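Local coordinates for CglIIR protein (Corynebacterium glutamicum, PDB 6F1S) that forms the C-terminal domain of the H subunit of restriction endonuclease CglI, a subunit whose DEAD-Z1 helicase-like motor probably uses NTP hydrolysis in DNA restriction, at residues Y22-P27 with W153-K158; V95-R100 with P112-L117; A108-T113 with L126-R131. All blocks are in the same frame, centred on the assembly; numbering follows the deposited sequence.

Contact 1 (Y22-P27 with W153-K158); sequences YFAADP and WVPNIK
The Phe23 ring meets Val154 at its edge, CG1 of the valine lying near the ring plane 3.8 Å from CD2, and the two side chains cross obliquely. Phe23 CG sits between its own backbone N and carbonyl carbon (chi1 89°), and CB of the same residue lies 3.6 Å from Asn156 OD1. Tyr22 is on the other face of the sheet with Ile157. Across the contact its side chain meets Ile157 through CB, 4.0 Å from CG1; Leu71 also touches it, and its hydroxyl bonds to the backbone of Ser17.

Tyr22 and Phe23 end strand 21-23, an outermost strand of a mixed sheet within this chain, antiparallel to 152-158; from Ala24 the chain is loop. Tyr22 and Ile157 form a hydrogen-bonded pair: Tyr22 N donates to Ile157 O at 2.8 Å and Ile157 N to Tyr22 O at 2.7 Å. Phe23 and Asn156 are the adjoining non-hydrogen-bonded pair. Past the strand, Ala24 N still reaches Pro155 O, at 3.2 Å. Ala24 CB then rests 3.9 Å from Pro155 CG, and Pro27 CB approaches Pro155 CD. Asn156 ND2 bonds to Asn21 OD1, a side-chain link between the same strands.

Pro155 has no N-H and offers its carbonyl alone, which makes the backbone pairing with Ala24 one-sided; beyond it, carbon atoms of Ala24, Pro27 and Pro155 meet.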
loop_
_atom_site.group_PDB
_atom_site.type_symbol
_atom_site.label_atom_id
_atom_site.label_comp_id
_atom_site.label_asym_id
_atom_site.label_seq_id
_atom_site.Cartn_x
_atom_site.Cartn_y
_atom_site.Cartn_z
ATOM N N TYR A 22 5.040 6.590 -3.888
ATOM C CA TYR A 22 3.774 6.897 -4.546
ATOM C C TYR A 22 2.654 6.208 -3.791
ATOM O O TYR A 22 2.722 5.006 -3.547
ATOM C CB TYR A 22 3.773 6.443 -6.010
ATOM C CG TYR A 22 4.866 7.039 -6.868
ATOM C CD1 TYR A 22 4.712 8.289 -7.458
ATOM C CD2 TYR A 22 6.047 6.348 -7.098
ATOM C CE1 TYR A 22 5.713 8.835 -8.249
ATOM C CE2 TYR A 22 7.052 6.885 -7.884
ATOM C CZ TYR A 22 6.880 8.128 -8.459
ATOM O OH TYR A 22 7.884 8.659 -9.242
ATOM N N PHE A 23 1.629 6.951 -3.403
ATOM C CA PHE A 23 0.496 6.311 -2.748
ATOM C C PHE A 23 -0.818 6.655 -3.449
ATOM O O PHE A 23 -0.964 7.721 -4.035
ATOM C CB PHE A 23 0.443 6.684 -1.253
ATOM C CG PHE A 23 -0.349 7.931 -0.946
ATOM C CD1 PHE A 23 0.253 9.180 -0.989
ATOM C CD2 PHE A 23 -1.688 7.848 -0.577
ATOM C CE1 PHE A 23 -0.462 10.330 -0.691
ATOM C CE2 PHE A 23 -2.414 8.989 -0.279
ATOM C CZ PHE A 23 -1.799 10.239 -0.334
ATOM N N ALA A 24 -1.761 5.726 -3.395
ATOM C CA ALA A 24 -3.082 5.931 -3.966
ATOM C C ALA A 24 -3.899 6.894 -3.115
ATOM O O ALA A 24 -4.213 6.604 -1.963
ATOM C CB ALA A 24 -3.816 4.601 -4.105
ATOM N N ALA A 25 -4.248 8.037 -3.695
ATOM C CA ALA A 25 -5.058 9.038 -3.014
ATOM C C ALA A 25 -6.473 8.539 -2.776
ATOM O O ALA A 25 -7.074 8.819 -1.737
ATOM C CB ALA A 25 -5.091 10.324 -3.815
ATOM N N ASP A 26 -6.998 7.794 -3.744
ATOM C CA ASP A 26 -8.383 7.338 -3.688
ATOM C C ASP A 26 -8.530 5.875 -4.116
ATOM O O ASP A 26 -9.141 5.581 -5.139
ATOM C CB ASP A 26 -9.261 8.239 -4.569
ATOM C CG ASP A 26 -10.745 7.991 -4.369
ATOM O OD1 ASP A 26 -11.124 7.476 -3.298
ATOM O OD2 ASP A 26 -11.535 8.316 -5.282
ATOM N N PRO A 27 -7.975 4.944 -3.323
ATOM C CA PRO A 27 -8.054 3.533 -3.714
ATOM C C PRO A 27 -9.449 2.946 -3.546
ATOM O O PRO A 27 -10.239 3.434 -2.738
ATOM C CB PRO A 27 -7.065 2.858 -2.762
ATOM C CG PRO A 27 -7.066 3.725 -1.556
ATOM C CD PRO A 27 -7.251 5.126 -2.050
ATOM N N TRP A 153 -7.736 0.040 3.092
ATOM C CA TRP A 153 -6.287 -0.109 3.095
ATOM C C TRP A 153 -5.734 0.818 2.024
ATOM O O TRP A 153 -6.225 0.817 0.893
ATOM C CB TRP A 153 -5.861 -1.550 2.817
ATOM C CG TRP A 153 -5.999 -2.493 3.964
ATOM C CD1 TRP A 153 -7.067 -3.293 4.241
ATOM C CD2 TRP A 153 -5.022 -2.764 4.983
ATOM N NE1 TRP A 153 -6.825 -4.036 5.370
ATOM C CE2 TRP A 153 -5.577 -3.732 5.845
ATOM C CE3 TRP A 153 -3.739 -2.275 5.254
ATOM C CZ2 TRP A 153 -4.892 -4.228 6.956
ATOM C CZ3 TRP A 153 -3.060 -2.768 6.359
ATOM C CH2 TRP A 153 -3.639 -3.734 7.195
ATOM N N VAL A 154 -4.733 1.617 2.375
ATOM C CA VAL A 154 -4.126 2.528 1.410
ATOM C C VAL A 154 -2.693 2.092 1.086
ATOM O O VAL A 154 -1.866 1.947 1.983
ATOM C CB VAL A 154 -4.125 3.978 1.928
ATOM C CG1 VAL A 154 -3.691 4.927 0.831
ATOM C CG2 VAL A 154 -5.505 4.358 2.452
ATOM N N PRO A 155 -2.405 1.861 -0.200
ATOM C CA PRO A 155 -1.076 1.400 -0.609
ATOM C C PRO A 155 -0.089 2.528 -0.917
ATOM O O PRO A 155 -0.449 3.539 -1.509
ATOM C CB PRO A 155 -1.378 0.594 -1.874
ATOM C CG PRO A 155 -2.540 1.327 -2.479
ATOM C CD PRO A 155 -3.369 1.831 -1.317
ATOM N N ASN A 156 1.155 2.336 -0.504
ATOM C CA ASN A 156 2.243 3.241 -0.838
ATOM C C ASN A 156 3.389 2.409 -1.377
ATOM O O ASN A 156 3.882 1.518 -0.698
ATOM C CB ASN A 156 2.683 4.055 0.386
ATOM C CG ASN A 156 3.931 4.885 0.125
ATOM O OD1 ASN A 156 3.849 6.090 -0.112
ATOM N ND2 ASN A 156 5.096 4.244 0.175
ATOM N N ILE A 157 3.799 2.684 -2.608
ATOM C CA ILE A 157 4.838 1.894 -3.250
ATOM C C ILE A 157 6.091 2.721 -3.485
ATOM O O ILE A 157 6.030 3.945 -3.610
ATOM C CB ILE A 157 4.360 1.315 -4.597
ATOM C CG1 ILE A 157 3.966 2.451 -5.541
ATOM C CG2 ILE A 157 3.190 0.358 -4.386
ATOM C CD1 ILE A 157 3.478 1.992 -6.892
ATOM N N LYS A 158 7.228 2.038 -3.533
ATOM C CA LYS A 158 8.506 2.684 -3.773
ATOM C C LYS A 158 9.461 1.677 -4.398
ATOM O O LYS A 158 9.727 0.625 -3.818
ATOM C CB LYS A 158 9.077 3.245 -2.469
ATOM C CG LYS A 158 10.434 3.920 -2.601
ATOM C CD LYS A 158 10.845 4.538 -1.267
ATOM C CE LYS A 158 12.180 5.250 -1.362
ATOM N NZ LYS A 158 13.305 4.285 -1.462
#

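Contact 2 (V95-R100 with P112-L117)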
loop_
_atom_site.group_PDB
_atom_site.type_symbol
_atom_site.label_atom_id
_atom_site.label_comp_id
_atom_site.label_asym_id
_atom_site.label_seq_id
_atom_site.Cartn_x
_atom_site.Cartn_y
_atom_site.Cartn_z
ATOM N N VAL A 95 5.196 -3.497 4.663
ATOM C CA VAL A 95 4.907 -2.937 5.970
ATOM C C VAL A 95 3.401 -2.724 6.109
ATOM O O VAL A 95 2.779 -2.059 5.280
ATOM C CB VAL A 95 5.666 -1.607 6.194
ATOM C CG1 VAL A 95 5.291 -0.978 7.525
ATOM C CG2 VAL A 95 7.174 -1.840 6.109
ATOM N N LEU A 96 2.824 -3.319 7.148
ATOM C CA LEU A 96 1.399 -3.209 7.430
ATOM C C LEU A 96 1.193 -2.426 8.714
ATOM O O LEU A 96 1.671 -2.838 9.769
ATOM C CB LEU A 96 0.749 -4.592 7.567
ATOM C CG LEU A 96 0.947 -5.625 6.458
ATOM C CD1 LEU A 96 0.256 -6.941 6.820
ATOM C CD2 LEU A 96 0.440 -5.103 5.128
ATOM N N ARG A 97 0.490 -1.301 8.624
ATOM C CA ARG A 97 0.150 -0.505 9.802
ATOM C C ARG A 97 -1.358 -0.466 9.991
ATOM O O ARG A 97 -2.108 -0.255 9.033
ATOM C CB ARG A 97 0.678 0.927 9.678
ATOM C CG ARG A 97 2.143 1.042 9.335
ATOM C CD ARG A 97 3.032 0.658 10.492
ATOM N NE ARG A 97 4.416 0.984 10.179
ATOM C CZ ARG A 97 5.466 0.358 10.690
ATOM N NH1 ARG A 97 5.293 -0.643 11.543
ATOM N NH2 ARG A 97 6.689 0.723 10.336
ATOM N N THR A 98 -1.802 -0.647 11.225
ATOM C CA THR A 98 -3.222 -0.546 11.517
ATOM C C THR A 98 -3.495 0.620 12.467
ATOM O O THR A 98 -2.562 1.276 12.943
ATOM C CB THR A 98 -3.754 -1.859 12.107
ATOM O OG1 THR A 98 -3.068 -2.146 13.331
ATOM C CG2 THR A 98 -3.532 -3.000 11.118
ATOM N N ASN A 99 -4.777 0.875 12.721
ATOM C CA ASN A 99 -5.216 1.981 13.574
ATOM C C ASN A 99 -4.662 3.320 13.070
ATOM O O ASN A 99 -4.351 4.214 13.847
ATOM C CB ASN A 99 -4.810 1.731 15.035
ATOM C CG ASN A 99 -5.337 2.798 15.987
ATOM O OD1 ASN A 99 -6.470 3.267 15.848
ATOM N ND2 ASN A 99 -4.497 3.214 16.936
ATOM N N ARG A 100 -4.534 3.456 11.756
ATOM C CA ARG A 100 -4.118 4.728 11.181
ATOM C C ARG A 100 -5.303 5.673 11.088
ATOM O O ARG A 100 -6.436 5.243 10.863
ATOM C CB ARG A 100 -3.482 4.526 9.801
ATOM C CG ARG A 100 -2.239 3.630 9.795
ATOM C CD ARG A 100 -1.118 4.168 10.684
ATOM N NE ARG A 100 -1.327 3.840 12.092
ATOM C CZ ARG A 100 -0.705 4.434 13.105
ATOM N NH1 ARG A 100 0.187 5.387 12.871
ATOM N NH2 ARG A 100 -0.975 4.072 14.355
ATOM N N PRO A 112 5.782 10.077 10.195
ATOM C CA PRO A 112 7.202 10.453 10.135
ATOM C C PRO A 112 8.124 9.242 10.218
ATOM O O PRO A 112 9.178 9.230 9.588
ATOM C CB PRO A 112 7.379 11.355 11.358
ATOM C CG PRO A 112 6.006 11.870 11.658
ATOM C CD PRO A 112 5.082 10.753 11.305
ATOM N N THR A 113 7.717 8.227 10.974
ATOM C CA THR A 113 8.506 7.002 11.110
ATOM C C THR A 113 8.582 6.230 9.793
ATOM O O THR A 113 9.643 5.738 9.415
ATOM C CB THR A 113 7.920 6.085 12.205
ATOM O OG1 THR A 113 8.037 6.732 13.475
ATOM C CG2 THR A 113 8.655 4.750 12.252
ATOM N N ASP A 114 7.460 6.133 9.091
ATOM C CA ASP A 114 7.433 5.397 7.829
ATOM C C ASP A 114 8.075 6.183 6.671
ATOM O O ASP A 114 8.556 5.585 5.703
ATOM C CB ASP A 114 5.995 4.990 7.491
ATOM C CG ASP A 114 5.487 3.866 8.389
ATOM O OD1 ASP A 114 6.310 3.010 8.760
ATOM O OD2 ASP A 114 4.283 3.838 8.730
ATOM N N GLN A 115 8.089 7.513 6.780
ATOM C CA GLN A 115 8.852 8.352 5.856
ATOM C C GLN A 115 10.330 7.960 5.922
ATOM O O GLN A 115 10.949 7.659 4.898
ATOM C CB GLN A 115 8.689 9.841 6.184
ATOM C CG GLN A 115 7.598 10.575 5.395
ATOM C CD GLN A 115 7.888 10.667 3.900
ATOM O OE1 GLN A 115 9.019 10.469 3.455
ATOM N NE2 GLN A 115 6.859 10.955 3.120
ATOM N N ALA A 116 10.881 7.949 7.136
ATOM C CA ALA A 116 12.287 7.616 7.341
ATOM C C ALA A 116 12.556 6.177 6.936
ATOM O O ALA A 116 13.592 5.887 6.343
ATOM C CB ALA A 116 12.694 7.850 8.799
ATOM N N LEU A 117 11.626 5.283 7.269
ATOM C CA LEU A 117 11.741 3.873 6.903
ATOM C C LEU A 117 11.901 3.734 5.397
ATOM O O LEU A 117 12.818 3.065 4.922
ATOM C CB LEU A 117 10.519 3.079 7.385
ATOM C CG LEU A 117 10.530 1.546 7.278
ATOM C CD1 LEU A 117 9.573 0.938 8.288
ATOM C CD2 LEU A 117 10.187 1.044 5.872
#
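Val95, Arg97, Asp114 and Leu117 join strand 95-98 to helix 112-117, whose axes are nearly antiparallel (176°) and 11.8 Å apart at closest approach. The strand and helix are the first two elements of a beta-alpha-beta unit completed by strand 126-132, and the helix lies over the sheet antiparallel to strand 95-98, held by a salt bridge flanked by leucine and valine.

Arg97 and Asp114 reach toward each other tip to tip, guanidinium and carboxylate nearly coplanar (13° apart). The arginine approaches side-on, with NE and NH2 both directed to the syn lone pair of Asp114 OD1: NH2 at 2.8 Å and NE at 3.1 Å. A bend at chi2 (-72°) turns CD of Arg97 off the straight course of the chain. One face of the guanidinium carries Val95 CG1, offset toward the rim. The remaining nitrogen, NH1, forms a salt bridge with Glu48, placing the arginine between two acids and probably stabilising both carboxylates in their charged form.

Leu117 completes the contact with its two methyl groups. Its CD2 lies 4.2 Å from Val95 CG2, and its CD1 comes to the edge of the guanidinium, 3.5 Å from Arg97 NH2.

Contact 3 (A108-T113 with L126-R131); sequences ALLSPT and LLILYR. With EDO (1,2-ethanediol), chain C.
The loop leading into helix 112-120 packs against Tyr130 of strand 126-132, with Leu109, Leu110 and Ser111 all touching the tyrosine. Ser111 N donates to Tyr130 OH at 3.0 Å in a nearly straight bond (172°), the nitrogen lying at the ring edge near its plane; the exact place of that hydroxyl is less certain. Leu109 lies alongside the same ring, running in the opposite direction, with CD1 3.8 Å from Tyr130 CD2. With CG anti to the backbone N (chi1 180°), the branch point of Leu109 is carried to the ring, CG lying as close to Tyr130 CD2 as CD1 does. The Leu109 carbonyl oxygen is 3.4 Å from Tyr130 CE2.

Ser111 is the N-cap of the helix, its OG accepting from the backbone N of Asp114. This is the helix of the beta-alpha-beta unit formed with strands 92-100 and 126-132; the loop residues just ahead of this crossover helix, up to its N-cap, meet the unit's second strand, 126-132.

Leu110 crosses the tyrosine at about a right angle, its CD2 4.1 Å from Tyr130 CZ. The same methyl reaches Ile128 CG2 at 3.9 Å, bridging two side chains that point from the strand toward the loop. A 1,2-ethanediol molecule, probably from the crystallisation liquor, gives a hydrogen bond from O1 to Leu109 O at 3.2 Å, while its C1 comes to the edge of the ring, 3.5 Å from Tyr130 CE2.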
loop_
_atom_site.group_PDB
_atom_site.type_symbol
_atom_site.label_atom_id
_atom_site.label_comp_id
_atom_site.label_asym_id
_atom_site.label_seq_id
_atom_site.Cartn_x
_atom_site.Cartn_y
_atom_site.Cartn_z
ATOM N N ALA A 108 -1.232 13.463 1.698
ATOM C CA ALA A 108 -0.168 12.701 2.348
ATOM C C ALA A 108 -0.728 11.474 3.051
ATOM O O ALA A 108 -1.916 11.430 3.380
ATOM C CB ALA A 108 0.581 13.578 3.338
ATOM N N LEU A 109 0.127 10.484 3.281
ATOM C CA LEU A 109 -0.297 9.253 3.945
ATOM C C LEU A 109 0.612 8.878 5.112
ATOM O O LEU A 109 0.153 8.728 6.241
ATOM C CB LEU A 109 -0.336 8.086 2.955
ATOM C CG LEU A 109 -0.768 6.753 3.571
ATOM C CD1 LEU A 109 -2.221 6.839 4.036
ATOM C CD2 LEU A 109 -0.566 5.595 2.596
ATOM N N LEU A 110 1.902 8.737 4.823
ATOM C CA LEU A 110 2.868 8.162 5.756
ATOM C C LEU A 110 3.149 8.995 7.002
ATOM O O LEU A 110 3.174 10.225 6.966
ATOM C CB LEU A 110 4.193 7.903 5.033
ATOM C CG LEU A 110 4.120 6.999 3.804
ATOM C CD1 LEU A 110 5.509 6.821 3.206
ATOM C CD2 LEU A 110 3.489 5.652 4.161
ATOM N N SER A 111 3.358 8.280 8.101
ATOM C CA SER A 111 3.826 8.829 9.364
ATOM C C SER A 111 5.293 9.254 9.247
ATOM O O SER A 111 5.983 8.829 8.317
ATOM C CB SER A 111 3.679 7.781 10.467
ATOM O OG SER A 111 4.752 6.859 10.391
ATOM N N PRO A 112 5.782 10.077 10.195
ATOM C CA PRO A 112 7.202 10.453 10.135
ATOM C C PRO A 112 8.124 9.242 10.218
ATOM O O PRO A 112 9.178 9.230 9.588
ATOM C CB PRO A 112 7.379 11.355 11.358
ATOM C CG PRO A 112 6.006 11.870 11.658
ATOM C CD PRO A 112 5.082 10.753 11.305
ATOM N N THR A 113 7.717 8.227 10.974
ATOM C CA THR A 113 8.506 7.002 11.110
ATOM C C THR A 113 8.582 6.230 9.793
ATOM O O THR A 113 9.643 5.738 9.415
ATOM C CB THR A 113 7.920 6.085 12.205
ATOM O OG1 THR A 113 8.037 6.732 13.475
ATOM C CG2 THR A 113 8.655 4.750 12.252
ATOM N N LEU A 126 9.357 -1.672 -2.112
ATOM C CA LEU A 126 8.680 -1.482 -0.840
ATOM C C LEU A 126 7.181 -1.233 -1.008
ATOM O O LEU A 126 6.769 -0.368 -1.779
ATOM C CB LEU A 126 9.322 -0.314 -0.078
ATOM C CG LEU A 126 8.726 0.026 1.285
ATOM C CD1 LEU A 126 8.876 -1.143 2.245
ATOM C CD2 LEU A 126 9.368 1.280 1.864
ATOM N N LEU A 127 6.374 -2.007 -0.286
ATOM C CA LEU A 127 4.934 -1.765 -0.203
ATOM C C LEU A 127 4.535 -1.478 1.240
ATOM O O LEU A 127 4.729 -2.309 2.131
ATOM C CB LEU A 127 4.135 -2.960 -0.742
ATOM C CG LEU A 127 2.604 -2.918 -0.584
ATOM C CD1 LEU A 127 1.975 -1.837 -1.456
ATOM C CD2 LEU A 127 1.951 -4.277 -0.862
ATOM N N ILE A 128 3.991 -0.291 1.470
ATOM C CA ILE A 128 3.476 0.070 2.781
ATOM C C ILE A 128 1.955 0.148 2.710
ATOM O O ILE A 128 1.407 0.875 1.883
ATOM C CB ILE A 128 4.052 1.418 3.269
ATOM C CG1 ILE A 128 5.585 1.369 3.294
ATOM C CG2 ILE A 128 3.493 1.779 4.631
ATOM C CD1 ILE A 128 6.244 2.658 3.800
ATOM N N LEU A 129 1.275 -0.610 3.563
ATOM C CA LEU A 129 -0.184 -0.593 3.594
ATOM C C LEU A 129 -0.696 0.004 4.907
ATOM O O LEU A 129 -0.326 -0.441 5.993
ATOM C CB LEU A 129 -0.745 -2.005 3.384
ATOM C CG LEU A 129 -0.618 -2.553 1.956
ATOM C CD1 LEU A 129 -0.844 -4.063 1.889
ATOM C CD2 LEU A 129 -1.573 -1.845 1.026
ATOM N N TYR A 130 -1.532 1.030 4.791
ATOM C CA TYR A 130 -2.129 1.686 5.949
ATOM C C TYR A 130 -3.601 1.320 6.071
ATOM O O TYR A 130 -4.376 1.535 5.133
ATOM C CB TYR A 130 -1.993 3.210 5.855
ATOM C CG TYR A 130 -0.748 3.793 6.488
ATOM C CD1 TYR A 130 0.432 3.071 6.542
ATOM C CD2 TYR A 130 -0.757 5.077 7.030
ATOM C CE1 TYR A 130 1.574 3.607 7.111
ATOM C CE2 TYR A 130 0.377 5.615 7.608
ATOM C CZ TYR A 130 1.540 4.873 7.646
ATOM O OH TYR A 130 2.683 5.388 8.216
ATOM N N ARG A 131 -3.984 0.771 7.221
ATOM C CA ARG A 131 -5.382 0.441 7.478
ATOM C C ARG A 131 -6.057 1.589 8.213
ATOM O O ARG A 131 -5.673 1.937 9.322
ATOM C CB ARG A 131 -5.504 -0.856 8.285
ATOM C CG ARG A 131 -6.911 -1.454 8.333
ATOM C CD ARG A 131 -6.965 -2.645 9.283
ATOM N NE ARG A 131 -8.245 -3.345 9.237
ATOM C CZ ARG A 131 -9.302 -3.014 9.972
ATOM N NH1 ARG A 131 -9.235 -1.985 10.808
ATOM N NH2 ARG A 131 -10.428 -3.709 9.868
HETATM C C1 EDO C . 0.113 8.050 10.067
HETATM O O1 EDO C . 0.359 9.312 9.424
HETATM C C2 EDO C . -0.350 8.252 11.506
HETATM O O2 EDO C . -1.762 8.027 11.611
#

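All three contacts reach one mixed sheet, and contacts 2 and 3 are nested along the chain inside the loop closed by contact 1. Contacts 2 and 3 lie closest, their centres about 4 Å apart, and Asp114 ties them: gripped by Arg97 and capped by Ser111, it also has OD2 beside Tyr130 OH, a pair too short to be other than doubtful. Arg97 CG packs 3.4 Å from Tyr130 CE1. Contact 1 joins contact 3, centre to centre about 8 Å, through strands 152-158 and 126-132: Asn156 N probably bonds to Ile128 O at 2.8 Å. Contacts 1 and 2, with centres about 12 Å apart, meet where the Trp153 ring packs on Thr98 CG2. The ethanediol lies by contact 3.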